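Local coordinates for sulfur oxidation protein soxB (Thermus thermophilus, PDB 2WDE) that probably works as a dimanganese hydrolase of the 5'-nucleotidase family in sulfur oxidation, and here holds thiosulfate beside its two metal ions, at residues G285-L290 / A403-T408; G130-T135 / V161-W166; P55-G60 / F454-F459; R242-V247 / R275-D280. All blocks are in the same frame, centred on the assembly; numbering follows the deposited sequence. Where two conformers were deposited one is given.

Contact 1: G285-L290 / A403-T408; sequences GHTHDL and AVRWGT. With MN (manganese (II) ion), chain G; MN (manganese (II) ion), chain F; THJ (thiosulfate), chain H.
H288 and R405 mark the nearest backbone approach of two irregular loops, with their CA atoms 7.0 Å apart. R405 CB sits over one face of the H288 ring in a CH-pi contact, 3.5 Å from the centroid and 15° off the ring normal. R405 CG lies beside its backbone N (chi1 -69°), and the chain then runs extended past the carbonyl oxygens of H286 and T287. T287 CG2 packs over one face of the guanidinium. At the edge of that group, NH1 donates to thiosulfate O3 at 3.0 Å, with an N-H...O angle of 158°. H286 NE2 and R405 NH1 are both donors, and water 1 accepts from both. Water 3 accepts from R405 NE and donates to T287 O. The two histidines bind manganese by different ring nitrogens, H286 ND1 and H288 NE2, each to its own ion at 2.3 Å. A leucine in place of R405 would probably leave thiosulfate O3 without this cationic donor and the loop at H286 and T287 without its water bridges. Thiosulfate O1 and O2 each bind one ion, water 2 bridges both, and D36, H38, D132, H163 and H263 complete the site. The 285-290 loop follows strand 281-284, and H286 stacks with Y219. The 403-408 loop follows strand 398-401 and reaches across to the 285-290 loop, while W406 touches N136 and T408 packs on helix 418-425.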
# COMPACT_ATOMS: atom_id res chain seq x y z
N GLY A 285 -2.88 -0.66 8.49
CA GLY A 285 -2.63 -0.16 7.15
C GLY A 285 -1.18 -0.48 6.75
O GLY A 285 -0.53 -1.31 7.39
N HIS A 286 -0.69 0.20 5.71
CA HIS A 286 0.68 0.09 5.21
C HIS A 286 1.07 -1.15 4.42
O HIS A 286 1.71 -1.04 3.37
CB HIS A 286 1.72 0.35 6.30
CG HIS A 286 3.14 0.35 5.79
ND1 HIS A 286 3.61 1.30 4.91
CD2 HIS A 286 4.17 -0.48 6.04
CE1 HIS A 286 4.87 1.03 4.61
NE2 HIS A 286 5.24 -0.04 5.29
N THR A 287 0.75 -2.33 4.95
CA THR A 287 1.14 -3.55 4.26
C THR A 287 0.18 -3.96 3.14
O THR A 287 0.44 -4.93 2.43
CB THR A 287 1.46 -4.70 5.23
OG1 THR A 287 0.54 -4.67 6.33
CG2 THR A 287 2.89 -4.54 5.78
N HIS A 288 -0.91 -3.20 2.96
CA HIS A 288 -1.87 -3.46 1.89
C HIS A 288 -2.49 -4.87 2.00
O HIS A 288 -2.82 -5.49 1.00
CB HIS A 288 -1.20 -3.27 0.50
CG HIS A 288 -0.83 -1.85 0.19
ND1 HIS A 288 -0.76 -1.37 -1.10
CD2 HIS A 288 -0.49 -0.81 0.99
CE1 HIS A 288 -0.38 -0.10 -1.08
NE2 HIS A 288 -0.23 0.27 0.17
N ASP A 289 -2.66 -5.35 3.22
CA ASP A 289 -3.20 -6.68 3.47
C ASP A 289 -4.73 -6.77 3.39
O ASP A 289 -5.43 -5.76 3.41
CB ASP A 289 -2.71 -7.17 4.84
CG ASP A 289 -1.23 -7.53 4.83
OD1 ASP A 289 -0.81 -8.29 3.92
OD2 ASP A 289 -0.47 -7.05 5.71
N LEU A 290 -5.23 -8.00 3.34
CA LEU A 290 -6.67 -8.28 3.40
C LEU A 290 -6.88 -9.35 4.45
O LEU A 290 -6.20 -10.38 4.43
CB LEU A 290 -7.22 -8.77 2.06
CG LEU A 290 -7.70 -7.65 1.12
CD1 LEU A 290 -7.75 -8.13 -0.32
CD2 LEU A 290 -9.05 -7.08 1.53
N ALA A 403 10.19 -1.45 -5.19
CA ALA A 403 9.16 -2.42 -4.84
C ALA A 403 8.09 -1.85 -3.92
O ALA A 403 7.76 -2.43 -2.88
CB ALA A 403 9.78 -3.67 -4.24
N VAL A 404 7.54 -0.70 -4.30
CA VAL A 404 6.43 -0.11 -3.56
C VAL A 404 5.20 -1.02 -3.69
O VAL A 404 5.12 -1.82 -4.63
CB VAL A 404 6.13 1.35 -4.01
CG1 VAL A 404 7.35 2.25 -3.75
CG2 VAL A 404 5.70 1.40 -5.49
N ARG A 405 4.28 -0.91 -2.74
CA ARG A 405 3.05 -1.69 -2.69
C ARG A 405 1.90 -1.05 -3.46
O ARG A 405 0.87 -1.67 -3.70
CB ARG A 405 2.61 -1.81 -1.23
CG ARG A 405 3.53 -2.67 -0.37
CD ARG A 405 2.87 -3.04 0.96
NE ARG A 405 3.77 -3.89 1.75
CZ ARG A 405 4.76 -3.42 2.50
NH1 ARG A 405 4.96 -2.11 2.62
NH2 ARG A 405 5.56 -4.26 3.15
N TRP A 406 2.05 0.24 -3.77
CA TRP A 406 1.03 0.93 -4.52
C TRP A 406 1.20 0.74 -6.04
O TRP A 406 2.28 0.43 -6.53
CB TRP A 406 0.97 2.42 -4.15
CG TRP A 406 2.29 3.15 -4.09
CD1 TRP A 406 3.08 3.31 -3.00
CD2 TRP A 406 2.82 4.01 -5.11
NE1 TRP A 406 4.13 4.15 -3.29
CE2 TRP A 406 3.99 4.59 -4.58
CE3 TRP A 406 2.49 4.26 -6.45
CZ2 TRP A 406 4.81 5.44 -5.34
CZ3 TRP A 406 3.29 5.12 -7.19
CH2 TRP A 406 4.44 5.69 -6.63
N GLY A 407 0.11 0.95 -6.77
CA GLY A 407 0.13 0.77 -8.21
C GLY A 407 -1.25 0.38 -8.70
O GLY A 407 -2.26 0.68 -8.06
N THR A 408 -1.29 -0.30 -9.85
CA THR A 408 -2.56 -0.69 -10.46
C THR A 408 -2.29 -1.91 -11.33
O THR A 408 -1.15 -2.36 -11.42
CB THR A 408 -3.16 0.50 -11.24
OG1 THR A 408 -4.50 0.21 -11.63
CG2 THR A 408 -2.33 0.80 -12.46
MN MN G . 2.64 3.03 3.71
MN MN F . 0.57 2.25 0.91
S1 THJ H . 3.80 1.63 0.84
O1 THJ H . 4.08 2.59 1.88
O2 THJ H . 2.64 1.98 0.02
O3 THJ H . 3.74 0.26 1.35
S2 THJ H . 5.40 1.69 -0.42
O HOH W 1 7.67 -1.15 3.59
O HOH W 2 1.61 1.44 2.37
O HOH W 3 3.15 -6.64 1.94

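Contact 2: G130-T135 / V161-W166; sequences GGDTWT and VSHWEW. With MN (manganese (II) ion), chain G; MN (manganese (II) ion), chain F; THJ (thiosulfate), chain H.
D132 and E165 carry the polar part of this contact, and both are carboxylates turned toward backbone N-H groups. E165 takes four hydrogen bonds. Its OE2 accepts from T133 N at 2.7 Å on the syn lone pair. The same oxygen accepts from W134 N on the anti side, tilted out of the carboxylate plane. Its OE1 accepts from D132 N at 3.1 Å, also syn, and from H163 N. The chain of E165 bends at chi2 (65°), which folds the carboxylate back to the 132-134 backbone N-H groups. The buried group is thus fixed on both oxygens. D132 OD1 accepts a short, straight bond from W164 N, 2.7 Å at 167°.

Metal binding uses the other oxygen of D132. OD2 bridges the two manganese ions, at 2.2 and 2.3 Å. H163 ND1 binds one of these ions at 2.2 Å. The W164 N bond to OD1 probably helps orient D132 from the second shell.

Packing is close around these groups. E165 CG lies over one face of the W134 ring, 3.4 Å from CE3, while W134 NE1 bonds to Q152. T135 OG1 rests against W164 CB. G131 has no side chain, and a CB would clash with V161 O, 3.2 Å from G131 CA.

Both segments follow neighbouring parallel strands, 124-129 and 159-160; the second runs from loop into a 3-10 turn. A bridging aspartate after one strand and a ligand on the loop after the next are characteristic of the metallophosphoesterase dinuclear centre; that ligand is usually an asparagine, and here it is H163.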
# COMPACT_ATOMS: atom_id res chain seq x y z
N GLY A 130 -6.78 4.82 7.00
CA GLY A 130 -5.48 4.36 7.43
C GLY A 130 -4.25 5.06 6.87
O GLY A 130 -3.14 4.70 7.24
N GLY A 131 -4.42 6.04 6.00
CA GLY A 131 -3.27 6.76 5.47
C GLY A 131 -2.79 6.27 4.10
O GLY A 131 -3.35 5.33 3.54
N ASP A 132 -1.76 6.93 3.57
CA ASP A 132 -1.29 6.66 2.21
C ASP A 132 -2.47 6.94 1.32
O ASP A 132 -2.80 6.18 0.41
CB ASP A 132 -0.78 5.23 2.03
CG ASP A 132 0.67 5.10 2.39
OD1 ASP A 132 1.24 6.11 2.87
OD2 ASP A 132 1.24 3.99 2.26
N THR A 133 -3.12 8.06 1.61
CA THR A 133 -4.31 8.49 0.92
C THR A 133 -4.11 9.61 -0.11
O THR A 133 -4.69 9.58 -1.20
CB THR A 133 -5.35 8.98 1.95
OG1 THR A 133 -5.50 7.99 2.98
CG2 THR A 133 -6.70 9.25 1.28
N TRP A 134 -3.40 10.65 0.29
CA TRP A 134 -3.29 11.89 -0.49
C TRP A 134 -2.44 11.85 -1.74
O TRP A 134 -2.52 12.76 -2.57
CB TRP A 134 -2.71 13.00 0.40
CG TRP A 134 -3.58 13.40 1.54
CD1 TRP A 134 -4.90 13.07 1.74
CD2 TRP A 134 -3.23 14.31 2.58
NE1 TRP A 134 -5.36 13.67 2.89
CE2 TRP A 134 -4.36 14.43 3.43
CE3 TRP A 134 -2.04 14.98 2.93
CZ2 TRP A 134 -4.33 15.22 4.59
CZ3 TRP A 134 -2.03 15.77 4.08
CH2 TRP A 134 -3.17 15.87 4.90
N THR A 135 -1.57 10.85 -1.82
CA THR A 135 -0.55 10.80 -2.86
C THR A 135 -0.67 9.71 -3.92
O THR A 135 -1.53 8.82 -3.84
CB THR A 135 0.82 10.68 -2.17
OG1 THR A 135 0.77 9.58 -1.26
CG2 THR A 135 1.15 11.95 -1.38
N VAL A 161 -4.52 8.59 9.62
CA VAL A 161 -3.14 8.61 10.07
C VAL A 161 -2.33 8.82 8.77
O VAL A 161 -2.92 9.08 7.71
CB VAL A 161 -2.75 7.35 10.88
CG1 VAL A 161 -3.49 7.32 12.23
CG2 VAL A 161 -3.02 6.08 10.09
N SER A 162 -1.01 8.73 8.83
CA SER A 162 -0.22 9.05 7.65
C SER A 162 1.04 8.24 7.40
O SER A 162 1.58 7.57 8.28
CB SER A 162 0.21 10.52 7.75
OG SER A 162 1.24 10.65 8.72
N HIS A 163 1.54 8.40 6.18
CA HIS A 163 2.81 7.86 5.75
C HIS A 163 3.26 8.65 4.53
O HIS A 163 3.98 9.65 4.66
CB HIS A 163 2.78 6.36 5.46
CG HIS A 163 4.03 5.86 4.78
ND1 HIS A 163 4.11 4.63 4.17
CD2 HIS A 163 5.23 6.45 4.59
CE1 HIS A 163 5.30 4.49 3.62
NE2 HIS A 163 6.01 5.57 3.88
N TRP A 164 2.81 8.23 3.34
CA TRP A 164 3.19 8.89 2.09
C TRP A 164 2.73 10.35 1.98
O TRP A 164 3.21 11.11 1.13
CB TRP A 164 2.73 8.06 0.88
CG TRP A 164 3.69 6.95 0.49
CD1 TRP A 164 3.76 5.69 1.03
CD2 TRP A 164 4.72 7.01 -0.50
NE1 TRP A 164 4.74 4.96 0.40
CE2 TRP A 164 5.36 5.75 -0.53
CE3 TRP A 164 5.16 8.01 -1.38
CZ2 TRP A 164 6.45 5.48 -1.36
CZ3 TRP A 164 6.24 7.73 -2.22
CH2 TRP A 164 6.86 6.47 -2.21
N GLU A 165 1.79 10.74 2.83
CA GLU A 165 1.32 12.12 2.89
C GLU A 165 2.52 13.06 3.00
O GLU A 165 2.54 14.15 2.43
CB GLU A 165 0.45 12.31 4.15
CG GLU A 165 -1.02 11.93 4.01
CD GLU A 165 -1.22 10.45 3.75
OE1 GLU A 165 -0.42 9.65 4.26
OE2 GLU A 165 -2.19 10.09 3.07
N TRP A 166 3.53 12.64 3.76
CA TRP A 166 4.69 13.48 4.00
C TRP A 166 5.56 13.76 2.78
O TRP A 166 6.40 14.66 2.82
CB TRP A 166 5.48 13.02 5.22
CG TRP A 166 4.63 13.07 6.46
CD1 TRP A 166 3.86 12.06 6.98
CD2 TRP A 166 4.33 14.24 7.23
NE1 TRP A 166 3.12 12.53 8.06
CE2 TRP A 166 3.42 13.86 8.24
CE3 TRP A 166 4.75 15.57 7.18
CZ2 TRP A 166 2.93 14.76 9.20
CZ3 TRP A 166 4.25 16.47 8.11
CH2 TRP A 166 3.36 16.05 9.12
MN MN G . 2.64 3.03 3.71
MN MN F . 0.57 2.25 0.91
S1 THJ H . 3.80 1.63 0.84
O1 THJ H . 4.08 2.59 1.88
O2 THJ H . 2.64 1.98 0.02
O3 THJ H . 3.74 0.26 1.35
S2 THJ H . 5.40 1.69 -0.42
O HOH W 2 1.61 1.44 2.37

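Contact 3: P55-G60 / F454-F459; sequences PKPLMG and FTSDPF
P55 and S456 lie where two surface loops meet, one before helix 67-74 and the other after helix 439-453. Their CA atoms are 5.3 Å apart, the nearest backbone approach of the two segments. The first loop makes a beta turn at P55-L58, with L58 N bonded to P55 O at 2.9 Å. This turn presents the two proline rings and the L58 side chain to the second loop.

The contact rests on carbon atoms against carbonyl oxygens and on apolar packing. The P55 ring meets the main chain just past the helix end. Its CB is 3.4 Å from F454 O, its CG also touches T455 O, and its CB reaches S456 CA at 3.9 Å. P57 lies nearer the surface. Its CG packs against S456 CB at 3.9 Å and against S456 O. P57 CB also meets the P458 ring, 4.4 Å from its CG. L58 adds a looser contact through CD1, which is 4.2 Å from T455 O. The rings have few torsions to adjust, so the surface they offer is fairly rigid.

The second loop has its own brace. D457 OD1 accepts from F459 N in an Asx turn that spans P458, where a 3-10 segment begins. Just outside, K56 N bonds to D479 and L58 packs on Y64. F454 touches T376.

This is plain loop-to-loop packing away from the metal site. It ties the early part of the chain to the region assigned to the 5'-nucleotidase C-terminal family, consistent with the two-domain build of 5'-nucleotidases.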
# COMPACT_ATOMS: atom_id res chain seq x y z
N PRO A 55 10.38 -16.04 5.61
CA PRO A 55 11.34 -16.98 6.19
C PRO A 55 10.51 -18.05 6.89
O PRO A 55 9.35 -17.81 7.23
CB PRO A 55 12.09 -16.12 7.22
CG PRO A 55 11.18 -15.01 7.54
CD PRO A 55 10.36 -14.75 6.31
N LYS A 56 11.07 -19.24 7.06
CA LYS A 56 10.33 -20.36 7.60
C LYS A 56 9.43 -20.06 8.79
O LYS A 56 8.25 -20.45 8.80
CB LYS A 56 11.23 -21.58 7.84
CG LYS A 56 11.34 -22.48 6.62
CD LYS A 56 12.43 -23.52 6.79
CE LYS A 56 12.76 -23.73 8.26
NZ LYS A 56 14.22 -23.93 8.48
N PRO A 57 9.93 -19.29 9.77
CA PRO A 57 9.15 -18.97 10.98
C PRO A 57 7.86 -18.17 10.76
O PRO A 57 6.95 -18.21 11.60
CB PRO A 57 10.13 -18.14 11.83
CG PRO A 57 11.48 -18.37 11.22
CD PRO A 57 11.23 -18.60 9.77
N LEU A 58 7.80 -17.40 9.68
CA LEU A 58 6.63 -16.55 9.43
C LEU A 58 5.61 -17.09 8.43
O LEU A 58 4.53 -16.52 8.26
CB LEU A 58 7.06 -15.13 9.07
CG LEU A 58 7.99 -14.50 10.10
CD1 LEU A 58 8.59 -13.19 9.59
CD2 LEU A 58 7.25 -14.28 11.42
N MET A 59 5.94 -18.19 7.77
CA MET A 59 5.05 -18.78 6.78
C MET A 59 3.68 -19.20 7.32
O MET A 59 3.56 -19.69 8.46
CB MET A 59 5.73 -19.95 6.10
CG MET A 59 7.00 -19.55 5.38
SD MET A 59 7.70 -20.92 4.50
CE MET A 59 6.59 -20.97 3.02
N GLY A 60 2.66 -19.03 6.49
CA GLY A 60 1.29 -19.44 6.80
C GLY A 60 0.49 -18.49 7.67
O GLY A 60 -0.60 -18.83 8.12
N PHE A 454 13.53 -10.47 4.88
CA PHE A 454 13.39 -11.87 5.27
C PHE A 454 13.94 -12.28 6.64
O PHE A 454 14.14 -13.47 6.87
CB PHE A 454 14.01 -12.80 4.23
CG PHE A 454 13.49 -12.58 2.84
CD1 PHE A 454 12.16 -12.86 2.53
CD2 PHE A 454 14.33 -12.14 1.83
CE1 PHE A 454 11.68 -12.67 1.26
CE2 PHE A 454 13.86 -11.93 0.55
CZ PHE A 454 12.53 -12.18 0.27
N THR A 455 14.21 -11.34 7.53
CA THR A 455 14.76 -11.77 8.82
C THR A 455 13.90 -12.79 9.55
O THR A 455 12.74 -12.53 9.87
CB THR A 455 15.16 -10.61 9.74
OG1 THR A 455 15.69 -11.16 10.96
CG2 THR A 455 13.96 -9.74 10.07
N SER A 456 14.48 -13.96 9.82
CA SER A 456 13.77 -15.03 10.52
C SER A 456 13.20 -14.55 11.85
O SER A 456 12.00 -14.68 12.10
CB SER A 456 14.69 -16.23 10.76
OG SER A 456 14.90 -16.45 12.14
N ASP A 457 14.07 -13.99 12.70
CA ASP A 457 13.69 -13.51 14.03
C ASP A 457 12.31 -12.83 14.09
O ASP A 457 12.12 -11.73 13.56
CB ASP A 457 14.78 -12.59 14.61
CG ASP A 457 14.64 -12.39 16.11
OD1 ASP A 457 13.52 -12.53 16.65
OD2 ASP A 457 15.66 -12.07 16.76
N PRO A 458 11.33 -13.51 14.72
CA PRO A 458 9.95 -13.07 14.90
C PRO A 458 9.88 -11.78 15.71
O PRO A 458 8.94 -10.98 15.56
CB PRO A 458 9.32 -14.22 15.70
CG PRO A 458 10.10 -15.42 15.28
CD PRO A 458 11.50 -14.94 15.02
N PHE A 459 10.87 -11.56 16.57
CA PHE A 459 10.88 -10.34 17.36
C PHE A 459 11.09 -9.14 16.44
O PHE A 459 10.70 -8.02 16.77
CB PHE A 459 11.98 -10.37 18.42
CG PHE A 459 12.00 -9.14 19.30
CD1 PHE A 459 13.01 -8.19 19.17
CD2 PHE A 459 11.01 -8.93 20.24
CE1 PHE A 459 13.03 -7.06 19.97
CE2 PHE A 459 11.02 -7.80 21.05
CZ PHE A 459 12.04 -6.87 20.92

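Contact 4: R242-V247 / R275-D280; sequences RLQEAV and RIRGID
R277 N donates to Q244 OE1 at 2.8 Å, nearly straight at 166°, on a lone pair in the carbonyl plane. The return bond runs from Q244 NE2 to R277 O, also 2.8 Å. One amide meets both the N-H and the C=O of a single loop residue. Q244 lies on helix 240-252, and R277 on the loop that leads into strand 281-284. Q244 CG is anti to the backbone N and the chain bends at chi2 (66°), which turns one amide face to the guanidinium of R277. The two groups stack, with planes 14° apart and Q244 CD 3.5 Å above the guanidinium centre. D248 takes a salt bridge from R277 NH2 and a weak bond from Q244 NE2.

Apolar contacts flank this clamp. L243 CD2 meets I276 CG1 at 3.9 Å, and V247 CG2 meets I279 CG1 at the same distance. A CB on G278 would clash with V247 CG1.

With an alanine in place of Q244, R277 N and O would probably lose these partners, and the guanidinium, though still held by D248, its stacking amide. Paired amide bonds thus hold one loop residue at both its polar backbone atoms, with aliphatic packing beside them.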
# COMPACT_ATOMS: atom_id res chain seq x y z
N ARG A 242 5.73 5.60 24.97
CA ARG A 242 4.75 6.65 24.70
C ARG A 242 3.44 6.08 24.13
O ARG A 242 2.37 6.67 24.29
CB ARG A 242 5.35 7.67 23.73
CG ARG A 242 4.77 9.07 23.85
CD ARG A 242 5.07 9.89 22.61
NE ARG A 242 6.43 10.40 22.60
CZ ARG A 242 6.79 11.59 23.07
NH1 ARG A 242 5.88 12.40 23.59
NH2 ARG A 242 8.06 11.98 23.01
N LEU A 243 3.53 4.94 23.44
CA LEU A 243 2.32 4.30 22.90
C LEU A 243 1.51 3.77 24.08
O LEU A 243 0.30 3.99 24.17
CB LEU A 243 2.68 3.14 21.97
CG LEU A 243 1.49 2.32 21.45
CD1 LEU A 243 0.34 3.23 21.04
CD2 LEU A 243 1.88 1.39 20.30
N GLN A 244 2.19 3.08 24.99
CA GLN A 244 1.55 2.49 26.16
C GLN A 244 0.96 3.58 27.03
O GLN A 244 -0.16 3.46 27.54
CB GLN A 244 2.55 1.66 26.96
CG GLN A 244 1.94 0.96 28.15
CD GLN A 244 0.94 -0.10 27.76
OE1 GLN A 244 1.31 -1.20 27.36
NE2 GLN A 244 -0.35 0.22 27.88
N GLU A 245 1.71 4.66 27.20
CA GLU A 245 1.24 5.78 28.00
C GLU A 245 -0.03 6.40 27.40
O GLU A 245 -0.94 6.75 28.14
CB GLU A 245 2.34 6.82 28.20
CG GLU A 245 3.34 6.41 29.27
CD GLU A 245 4.60 7.25 29.24
OE1 GLU A 245 4.70 8.14 28.38
OE2 GLU A 245 5.48 7.01 30.09
N ALA A 246 -0.10 6.48 26.07
CA ALA A 246 -1.28 7.02 25.41
C ALA A 246 -2.50 6.11 25.58
O ALA A 246 -3.63 6.59 25.71
CB ALA A 246 -1.01 7.30 23.93
N VAL A 247 -2.27 4.80 25.55
CA VAL A 247 -3.35 3.84 25.74
C VAL A 247 -3.80 3.90 27.21
O VAL A 247 -4.99 3.87 27.50
CB VAL A 247 -2.93 2.41 25.34
CG1 VAL A 247 -4.01 1.41 25.75
CG2 VAL A 247 -2.66 2.31 23.83
N ARG A 275 3.19 -6.79 23.00
CA ARG A 275 4.04 -5.98 23.87
C ARG A 275 3.30 -4.83 24.54
O ARG A 275 3.71 -4.37 25.60
CB ARG A 275 5.26 -5.47 23.10
CG ARG A 275 6.34 -6.51 22.90
CD ARG A 275 7.27 -6.14 21.76
NE ARG A 275 8.09 -4.97 22.07
CZ ARG A 275 9.10 -4.98 22.93
NH1 ARG A 275 9.41 -6.09 23.58
NH2 ARG A 275 9.80 -3.88 23.15
N ILE A 276 2.22 -4.37 23.92
CA ILE A 276 1.43 -3.27 24.45
C ILE A 276 0.15 -3.80 25.11
O ILE A 276 -0.57 -4.60 24.51
CB ILE A 276 1.06 -2.25 23.35
CG1 ILE A 276 2.30 -1.81 22.56
CG2 ILE A 276 0.37 -1.03 23.95
CD1 ILE A 276 3.30 -1.03 23.40
N ARG A 277 -0.16 -3.34 26.31
CA ARG A 277 -1.39 -3.80 26.95
C ARG A 277 -2.51 -2.78 26.78
O ARG A 277 -2.26 -1.58 26.79
CB ARG A 277 -1.17 -4.15 28.43
CG ARG A 277 -0.90 -2.98 29.33
CD ARG A 277 -0.22 -3.43 30.62
NE ARG A 277 0.94 -2.60 30.93
CZ ARG A 277 0.88 -1.29 31.12
NH1 ARG A 277 1.99 -0.61 31.39
NH2 ARG A 277 -0.28 -0.66 31.05
N GLY A 278 -3.73 -3.26 26.58
CA GLY A 278 -4.87 -2.37 26.44
C GLY A 278 -5.39 -2.10 25.04
O GLY A 278 -6.40 -1.41 24.90
N ILE A 279 -4.74 -2.62 24.01
CA ILE A 279 -5.26 -2.42 22.65
C ILE A 279 -6.20 -3.57 22.28
O ILE A 279 -5.80 -4.73 22.21
CB ILE A 279 -4.15 -2.23 21.58
CG1 ILE A 279 -3.20 -1.10 21.96
CG2 ILE A 279 -4.80 -1.88 20.25
CD1 ILE A 279 -2.02 -0.96 21.00
N ASP A 280 -7.46 -3.23 22.03
CA ASP A 280 -8.49 -4.22 21.73
C ASP A 280 -8.62 -4.55 20.25
O ASP A 280 -9.00 -5.66 19.88
CB ASP A 280 -9.83 -3.74 22.27
CG ASP A 280 -9.77 -3.37 23.74
OD1 ASP A 280 -9.29 -4.20 24.54
OD2 ASP A 280 -10.10 -2.22 24.07

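Contacts 1 and 2 meet at the dimanganese site, their centres 12 Å apart. They share both metal ions, the thiosulfate and water 2, and W406 packs against W164 between them. Contact 2 follows strands 124-129 and 159-160 of one mixed sheet. Contacts 1 and 4 flank strand 281-284 of a second. Along the chain the order is contact 2, contact 4, contact 1, all nested in the long loop closed by contact 3. Contact 3 lies about 20 Å from contact 1, centre to centre, and touches contact 4 through F459 and R275. Contact 3 joins the early chain, and contact 1 the middle, to the C-terminal family region; contact 1 brings R405 from there to the metal site.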